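Local atomic coordinates of beta-lactamase (PDB entry 5GWA), a protein that probably hydrolyses beta-lactam antibiotics to substituted beta-amino acids, as a class A extended-spectrum beta-lactamase that is inhibited by avibactam. Residues A[103-108]-A[189-194]. Residues are numbered along the deposited sequence; the frame is centred on the assembly and turned at random.
Sequences IIKSTV and LNTMIE. With NA (sodium ion), chain T.
Two helices of the class A beta-lactamase fold, 100-109 and 182-193, pack through V108 and T191; the axes of segments 103-108 and 189-193 come within 9.5 Å and cross at -41°. T191 points at the other helix and sets its methyl on it: CG2, anti to the backbone N, lies 3.7 Å from CB of V108. It also touches CG1 of V108 and sits 3.9 Å from CA of K105, resting against V108 and the K105 backbone, and the T191 and V108 side chains cross at about a right angle. The torsion that leaves CG2 anti to N places T191 OG1 beside that N (chi1 -63°), where it hydrogen-bonds to the carbonyl of F187 one helical turn earlier; the hydroxyl thus bonds within its own helix and meets segment 103-108 only at CG of K105. T191 O accepts from S109 OG, a polar link between the helices. V108 CG1, anti to the backbone N (chi1 172°), reaches on to CG of M192 at 4.0 Å. V108 also touches A54 and M192 touches F51, both of helix 49-63, tying the pair to a third helix. The outer margin is polar. K105 runs out fully extended from CG, and its NZ donates to a water 3.0 Å away, which in turn donates to OE1 of E194 at 2.8 Å. With NZ and OE1 4.9 Å apart, lysine and glutamate form a water-bridged pair of opposite charges rather than a direct salt bridge. At the end of helix 182-193 the carbonyls of I193 and T195 bind a sodium ion. Helix-on-helix packing of this kind, against helix 49-63, lies in the helical region of the class A fold, the V108 side chain about 9 Å from the bound avibactam.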
loop_
_atom_site.group_PDB
_atom_site.type_symbol
_atom_site.label_atom_id
_atom_site.label_comp_id
_atom_site.label_asym_id
_atom_site.label_seq_id
_atom_site.Cartn_x
_atom_site.Cartn_y
_atom_site.Cartn_z
ATOM N N ILE A 103 -16.481 -6.080 -0.625
ATOM C CA ILE A 103 -15.370 -5.792 -1.541
ATOM C C ILE A 103 -15.532 -4.403 -2.147
ATOM O O ILE A 103 -14.567 -3.618 -2.190
ATOM C CB ILE A 103 -15.220 -6.859 -2.660
ATOM C CG1 ILE A 103 -14.843 -8.215 -2.031
ATOM C CG2 ILE A 103 -14.171 -6.424 -3.702
ATOM C CD1 ILE A 103 -15.055 -9.386 -2.972
ATOM N N ILE A 104 -16.751 -4.063 -2.590
ATOM C CA ILE A 104 -16.972 -2.739 -3.156
ATOM C C ILE A 104 -16.755 -1.616 -2.136
ATOM O O ILE A 104 -16.128 -0.599 -2.471
ATOM C CB ILE A 104 -18.387 -2.615 -3.742
ATOM C CG1 ILE A 104 -18.551 -3.568 -4.884
ATOM C CG2 ILE A 104 -18.651 -1.173 -4.138
ATOM C CD1 ILE A 104 -19.999 -3.822 -5.292
ATOM N N LYS A 105 -17.186 -1.808 -0.883
ATOM C CA LYS A 105 -17.020 -0.787 0.144
ATOM C C LYS A 105 -15.536 -0.563 0.389
ATOM O O LYS A 105 -15.083 0.568 0.445
ATOM C CB LYS A 105 -17.675 -1.177 1.467
ATOM C CG LYS A 105 -19.182 -1.100 1.430
ATOM C CD LYS A 105 -19.718 -1.385 2.823
ATOM C CE LYS A 105 -21.232 -1.472 2.836
ATOM N NZ LYS A 105 -21.679 -1.652 4.238
ATOM N N SER A 106 -14.755 -1.626 0.441
ATOM C CA SER A 106 -13.318 -1.433 0.642
ATOM C C SER A 106 -12.682 -0.721 -0.562
ATOM O O SER A 106 -11.782 0.146 -0.410
ATOM C CB SER A 106 -12.634 -2.762 0.890
ATOM O OG SER A 106 -11.292 -2.541 1.334
ATOM N N THR A 107 -13.060 -1.173 -1.748
ATOM C CA THR A 107 -12.489 -0.671 -3.009
ATOM C C THR A 107 -12.774 0.817 -3.185
ATOM O O THR A 107 -11.933 1.569 -3.668
ATOM C CB THR A 107 -13.085 -1.452 -4.181
ATOM O OG1 THR A 107 -12.695 -2.823 -4.041
ATOM C CG2 THR A 107 -12.530 -0.931 -5.486
ATOM N N VAL A 108 -14.001 1.237 -2.856
ATOM C CA VAL A 108 -14.408 2.630 -3.087
ATOM C C VAL A 108 -14.106 3.504 -1.877
ATOM O O VAL A 108 -13.340 4.467 -1.986
ATOM C CB VAL A 108 -15.899 2.747 -3.428
ATOM C CG1 VAL A 108 -16.347 4.205 -3.474
ATOM C CG2 VAL A 108 -16.172 2.042 -4.727
ATOM N N LEU A 189 -23.848 5.505 -3.605
ATOM C CA LEU A 189 -23.792 6.853 -3.004
ATOM C C LEU A 189 -23.389 6.822 -1.545
ATOM O O LEU A 189 -22.537 7.601 -1.103
ATOM C CB LEU A 189 -25.130 7.594 -3.186
ATOM C CG LEU A 189 -25.143 9.049 -2.688
ATOM C CD1 LEU A 189 -24.094 9.915 -3.330
ATOM C CD2 LEU A 189 -26.503 9.686 -2.948
ATOM N N ASN A 190 -23.993 5.928 -0.731
ATOM C CA ASN A 190 -23.628 5.846 0.662
ATOM C C ASN A 190 -22.133 5.518 0.770
ATOM O O ASN A 190 -21.435 6.075 1.612
ATOM C CB ASN A 190 -24.452 4.785 1.398
ATOM C CG ASN A 190 -25.849 5.268 1.758
ATOM O OD1 ASN A 190 -26.069 6.433 2.015
ATOM N ND2 ASN A 190 -26.763 4.336 1.883
ATOM N N THR A 191 -21.676 4.642 -0.116
ATOM C CA THR A 191 -20.291 4.164 -0.046
ATOM C C THR A 191 -19.307 5.349 -0.341
ATOM O O THR A 191 -18.305 5.569 0.386
ATOM C CB THR A 191 -20.121 3.008 -1.015
ATOM O OG1 THR A 191 -20.981 1.915 -0.596
ATOM C CG2 THR A 191 -18.718 2.546 -1.042
ATOM N N MET A 192 -19.721 6.199 -1.258
ATOM C CA MET A 192 -18.940 7.422 -1.580
ATOM C C MET A 192 -18.944 8.522 -0.518
ATOM O O MET A 192 -17.961 9.213 -0.305
ATOM C CB MET A 192 -19.432 7.972 -2.903
ATOM C CG MET A 192 -19.057 7.101 -4.091
ATOM S SD MET A 192 -19.720 7.639 -5.654
ATOM C CE MET A 192 -18.718 9.118 -5.890
ATOM N N ILE A 193 -20.048 8.637 0.237
ATOM C CA ILE A 193 -20.065 9.491 1.414
ATOM C C ILE A 193 -19.239 8.959 2.553
ATOM O O ILE A 193 -18.560 9.710 3.269
ATOM C CB ILE A 193 -21.529 9.768 1.871
ATOM C CG1 ILE A 193 -22.304 10.460 0.745
ATOM C CG2 ILE A 193 -21.524 10.625 3.109
ATOM C CD1 ILE A 193 -23.825 10.457 0.965
ATOM N N GLU A 194 -19.212 7.618 2.661
ATOM C CA GLU A 194 -18.441 6.909 3.655
ATOM C C GLU A 194 -16.948 6.887 3.365
ATOM O O GLU A 194 -16.171 6.402 4.169
ATOM C CB GLU A 194 -18.979 5.474 3.784
ATOM C CG GLU A 194 -20.318 5.400 4.535
ATOM C CD GLU A 194 -21.053 4.071 4.433
ATOM O OE1 GLU A 194 -20.523 3.086 3.865
ATOM O OE2 GLU A 194 -22.190 4.002 4.980
HETATM NA NA NA T . -16.336 11.349 2.563
HETATM O O HOH W 1 -20.880 0.929 5.625
#